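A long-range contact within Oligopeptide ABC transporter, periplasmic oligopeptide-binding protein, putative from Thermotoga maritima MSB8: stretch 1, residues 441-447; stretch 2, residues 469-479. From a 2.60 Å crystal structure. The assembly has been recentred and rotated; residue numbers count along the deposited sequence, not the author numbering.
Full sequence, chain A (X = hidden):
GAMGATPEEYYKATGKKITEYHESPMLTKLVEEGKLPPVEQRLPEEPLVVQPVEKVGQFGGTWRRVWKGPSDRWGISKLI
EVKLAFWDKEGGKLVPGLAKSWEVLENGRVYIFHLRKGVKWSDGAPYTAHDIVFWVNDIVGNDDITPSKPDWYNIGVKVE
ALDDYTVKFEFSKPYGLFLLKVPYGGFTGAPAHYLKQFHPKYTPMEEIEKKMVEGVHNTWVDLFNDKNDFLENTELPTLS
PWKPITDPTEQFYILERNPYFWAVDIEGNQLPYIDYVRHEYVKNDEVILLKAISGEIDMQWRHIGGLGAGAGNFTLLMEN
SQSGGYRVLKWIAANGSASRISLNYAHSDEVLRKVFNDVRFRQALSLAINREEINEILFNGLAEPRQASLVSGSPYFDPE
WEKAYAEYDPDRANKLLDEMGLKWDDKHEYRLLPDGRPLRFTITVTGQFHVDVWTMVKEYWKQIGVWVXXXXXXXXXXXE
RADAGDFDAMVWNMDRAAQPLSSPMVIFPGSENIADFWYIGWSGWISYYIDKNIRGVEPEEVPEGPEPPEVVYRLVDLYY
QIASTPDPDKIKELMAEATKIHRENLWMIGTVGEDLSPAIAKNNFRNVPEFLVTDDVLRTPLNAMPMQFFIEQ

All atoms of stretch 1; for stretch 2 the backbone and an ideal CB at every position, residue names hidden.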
# COMPACT_ATOMS: atom_id res chain seq x y z
N PHE A 441 6.80 33.10 12.87
CA PHE A 441 7.69 31.99 12.59
C PHE A 441 7.68 31.68 11.10
O PHE A 441 6.84 32.18 10.37
CB PHE A 441 7.33 30.74 13.40
CG PHE A 441 5.94 30.25 13.18
CD1 PHE A 441 4.87 30.80 13.88
CD2 PHE A 441 5.69 29.21 12.30
CE1 PHE A 441 3.58 30.33 13.69
CE2 PHE A 441 4.40 28.74 12.10
CZ PHE A 441 3.34 29.30 12.80
N THR A 442 8.65 30.88 10.68
CA THR A 442 8.82 30.54 9.27
C THR A 442 8.35 29.12 9.00
O THR A 442 8.71 28.18 9.71
CB THR A 442 10.30 30.69 8.85
OG1 THR A 442 10.62 32.09 8.75
CG2 THR A 442 10.56 30.03 7.51
N ILE A 443 7.53 28.97 7.96
CA ILE A 443 7.11 27.67 7.48
C ILE A 443 8.11 27.21 6.45
O ILE A 443 8.34 27.88 5.44
CB ILE A 443 5.71 27.71 6.84
CG1 ILE A 443 4.66 28.14 7.87
CG2 ILE A 443 5.34 26.34 6.26
CD1 ILE A 443 3.31 28.47 7.28
N THR A 444 8.71 26.05 6.71
CA THR A 444 9.69 25.47 5.82
C THR A 444 9.03 24.42 4.95
O THR A 444 8.40 23.49 5.46
CB THR A 444 10.81 24.78 6.61
OG1 THR A 444 11.34 25.71 7.57
CG2 THR A 444 11.92 24.30 5.67
N VAL A 445 9.18 24.57 3.63
CA VAL A 445 8.66 23.59 2.68
C VAL A 445 9.73 23.24 1.66
O VAL A 445 10.78 23.88 1.60
CB VAL A 445 7.42 24.13 1.92
CG1 VAL A 445 6.40 24.69 2.90
CG2 VAL A 445 7.80 25.19 0.90
N THR A 446 9.45 22.22 0.86
CA THR A 446 10.24 21.93 -0.33
C THR A 446 9.28 21.57 -1.46
O THR A 446 8.46 20.66 -1.32
CB THR A 446 11.30 20.84 -0.09
OG1 THR A 446 12.01 20.58 -1.30
CG2 THR A 446 10.68 19.56 0.44
N GLY A 447 9.36 22.31 -2.56
CA GLY A 447 8.49 22.10 -3.72
C GLY A 447 7.48 23.21 -3.93
O GLY A 447 6.73 23.57 -3.01
N UNK A 469 6.05 33.43 7.30
CA UNK A 469 6.67 33.53 5.98
C UNK A 469 6.95 32.11 5.49
O UNK A 469 6.92 31.16 6.28
CB UNK A 469 7.95 34.37 6.02
N UNK A 470 7.23 31.99 4.20
CA UNK A 470 7.37 30.70 3.56
C UNK A 470 8.75 30.61 2.93
O UNK A 470 9.08 31.39 2.04
CB UNK A 470 6.27 30.48 2.52
N UNK A 471 9.57 29.67 3.40
CA UNK A 471 10.84 29.40 2.74
C UNK A 471 10.76 28.06 2.01
O UNK A 471 10.33 27.05 2.57
CB UNK A 471 11.99 29.40 3.75
N UNK A 472 11.15 28.09 0.75
CA UNK A 472 11.18 26.91 -0.09
C UNK A 472 12.62 26.47 -0.24
O UNK A 472 13.42 27.13 -0.90
CB UNK A 472 10.54 27.18 -1.45
N UNK A 473 12.96 25.34 0.37
CA UNK A 473 14.33 24.85 0.35
C UNK A 473 14.48 23.71 -0.63
O UNK A 473 13.55 22.95 -0.86
CB UNK A 473 14.76 24.40 1.75
N UNK A 474 15.68 23.60 -1.19
CA UNK A 474 16.05 22.44 -1.98
C UNK A 474 16.00 21.16 -1.11
O UNK A 474 16.33 21.18 0.07
CB UNK A 474 17.44 22.63 -2.58
N UNK A 475 15.56 20.06 -1.72
CA UNK A 475 15.30 18.78 -1.04
C UNK A 475 16.29 18.40 0.08
O UNK A 475 15.88 18.14 1.21
CB UNK A 475 15.30 17.66 -2.09
N UNK A 476 17.57 18.34 -0.25
CA UNK A 476 18.58 17.87 0.70
C UNK A 476 18.85 18.87 1.83
O UNK A 476 19.20 18.45 2.94
CB UNK A 476 19.89 17.57 -0.04
N UNK A 477 18.71 20.16 1.56
CA UNK A 477 18.88 21.17 2.60
C UNK A 477 17.71 21.11 3.57
O UNK A 477 17.89 21.21 4.79
CB UNK A 477 19.00 22.57 1.99
N UNK A 478 16.51 20.96 3.02
CA UNK A 478 15.28 20.72 3.77
C UNK A 478 15.48 19.59 4.78
O UNK A 478 15.11 19.72 5.95
CB UNK A 478 14.13 20.39 2.82
N UNK A 479 16.08 18.49 4.34
CA UNK A 479 16.28 17.31 5.19
C UNK A 479 17.38 17.51 6.22
O UNK A 479 17.29 16.97 7.33
CB UNK A 479 16.61 16.09 4.33

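Residues 441-445 and 469-472 run as neighbouring parallel strands, so side chains of stretch 2 alternate between two faces of the sheet.

Position 469 pairs with Thr-442 and points to the same face. Its ideal CB lies 4.4 Å from Thr-442 OG1, with no pocket beyond, so many side chains would suit. The deposited residue is Glu-469, whose end leads away from stretch 1.

Position 470 pairs with Ile-443 on the opposite face, where Val-445 also lies. An apolar, perhaps branched side chain fits. It is Ile-470: its CD1 reaches Ile-443 CB at 3.6 Å, and its CG2 lies 4.3 Å from Val-445 CG2.

Position 471 returns to the face of Thr-442 and Thr-444. Thr-442 CG2 is 4.1 Å from the ideal CB, and the hydroxyl of Thr-444 is available further on. A threonine, a valine or a longer polar chain could serve. Glu-471 packs its CG on Thr-442 CG2 at 3.5 Å and brings OE1 to 3.1 Å from Thr-444 OG1. Both its backbone N and O bond to stretch 1: Glu-471 N donates to Ile-443 O at 3.0 Å, and Val-445 N to Glu-471 O at 2.9 Å.

Position 472 faces Val-445, with the free N-H of Gly-447 near. An acceptor one bond further out than a serine hydroxyl, as in Asn or Asp, could reach it, although an apolar residue could cover the valine. Asn-472 accepts from Gly-447 N through OD1 at 2.8 Å.

Position 473 leaves the strand and its CB points sideways, 4.8 Å from Thr-444 CG2. A medium apolar residue fits. Leu-473 sets CD1 3.4 Å from that methyl, Thr-444 CG2. Its backbone O accepts from Thr-446 OG1 at 2.9 Å.

Position 474 points away and precedes a helix, so Ser, Thr, Asp or Asn would be usual caps. Glu-474 caps instead with its carboxylate: OE2 of Glu-474 accepts from the backbone N of 476 at 2.7 Å.

Position 475 also points away, but its ideal CB is 4.5 Å from Thr-446 OG1. A long flexible chain could turn back. Arg-475 does so, with CD 4.3 Å from Thr-446 OG1.

Stretch 1 sets no limit at 476 and 477; they are Ser-476 and Leu-477.

Position 478 points toward stretch 1, its ideal CB 4.1 Å from Thr-446 CB. A large apolar or aromatic side chain suits. Phe-478 receives Thr-446 CG2 over one ring face, 3.6 Å from the ring centroid, while Thr-444 O lies at the edge, 3.7 Å from Phe-478 CE1.

Position 479 is out of reach; it is Tyr-479.

Stretch 2 469-479: EIENLERSLFY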
# COMPACT_ATOMS: atom_id res chain seq x y z
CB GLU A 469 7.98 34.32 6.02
CG GLU A 469 7.84 35.74 6.54
CD GLU A 469 6.95 36.62 5.68
OE1 GLU A 469 6.75 36.32 4.48
OE2 GLU A 469 6.46 37.64 6.21
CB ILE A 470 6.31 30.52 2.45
CG1 ILE A 470 4.89 30.69 3.02
CG2 ILE A 470 6.46 29.18 1.76
CD1 ILE A 470 4.53 29.75 4.16
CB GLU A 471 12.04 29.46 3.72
CG GLU A 471 12.11 28.38 4.80
CD GLU A 471 13.36 28.49 5.68
OE1 GLU A 471 13.59 27.58 6.50
OE2 GLU A 471 14.13 29.47 5.55
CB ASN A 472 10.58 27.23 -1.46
CG ASN A 472 10.54 26.03 -2.38
OD1 ASN A 472 10.18 24.93 -1.97
ND2 ASN A 472 10.93 26.22 -3.63
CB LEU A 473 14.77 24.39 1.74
CG LEU A 473 14.47 25.33 2.91
CD1 LEU A 473 15.00 24.73 4.21
CD2 LEU A 473 15.07 26.71 2.67
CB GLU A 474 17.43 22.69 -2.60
CG GLU A 474 18.11 21.49 -3.23
CD GLU A 474 19.03 20.77 -2.26
OE1 GLU A 474 19.77 21.45 -1.51
OE2 GLU A 474 19.01 19.52 -2.26
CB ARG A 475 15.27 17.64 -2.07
CG ARG A 475 14.60 16.35 -1.62
CD ARG A 475 13.09 16.45 -1.73
NE ARG A 475 12.46 15.16 -1.99
CZ ARG A 475 11.16 14.98 -2.26
NH1 ARG A 475 10.33 16.02 -2.32
NH2 ARG A 475 10.70 13.76 -2.49
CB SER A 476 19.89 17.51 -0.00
OG SER A 476 20.71 18.65 -0.21
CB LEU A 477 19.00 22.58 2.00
CG LEU A 477 19.29 23.72 3.01
CD1 LEU A 477 20.68 23.58 3.61
CD2 LEU A 477 19.15 25.08 2.35
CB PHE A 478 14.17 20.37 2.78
CG PHE A 478 12.82 20.12 3.40
CD1 PHE A 478 11.94 21.17 3.64
CD2 PHE A 478 12.40 18.83 3.69
CE1 PHE A 478 10.69 20.93 4.19
CE2 PHE A 478 11.16 18.59 4.23
CZ PHE A 478 10.30 19.64 4.49
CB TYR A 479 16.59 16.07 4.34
CG TYR A 479 15.36 15.35 3.82
CD1 TYR A 479 14.42 14.81 4.69
CD2 TYR A 479 15.15 15.19 2.45
CE1 TYR A 479 13.29 14.15 4.22
CE2 TYR A 479 14.04 14.53 1.97
CZ TYR A 479 13.11 14.02 2.85
OH TYR A 479 12.00 13.37 2.37
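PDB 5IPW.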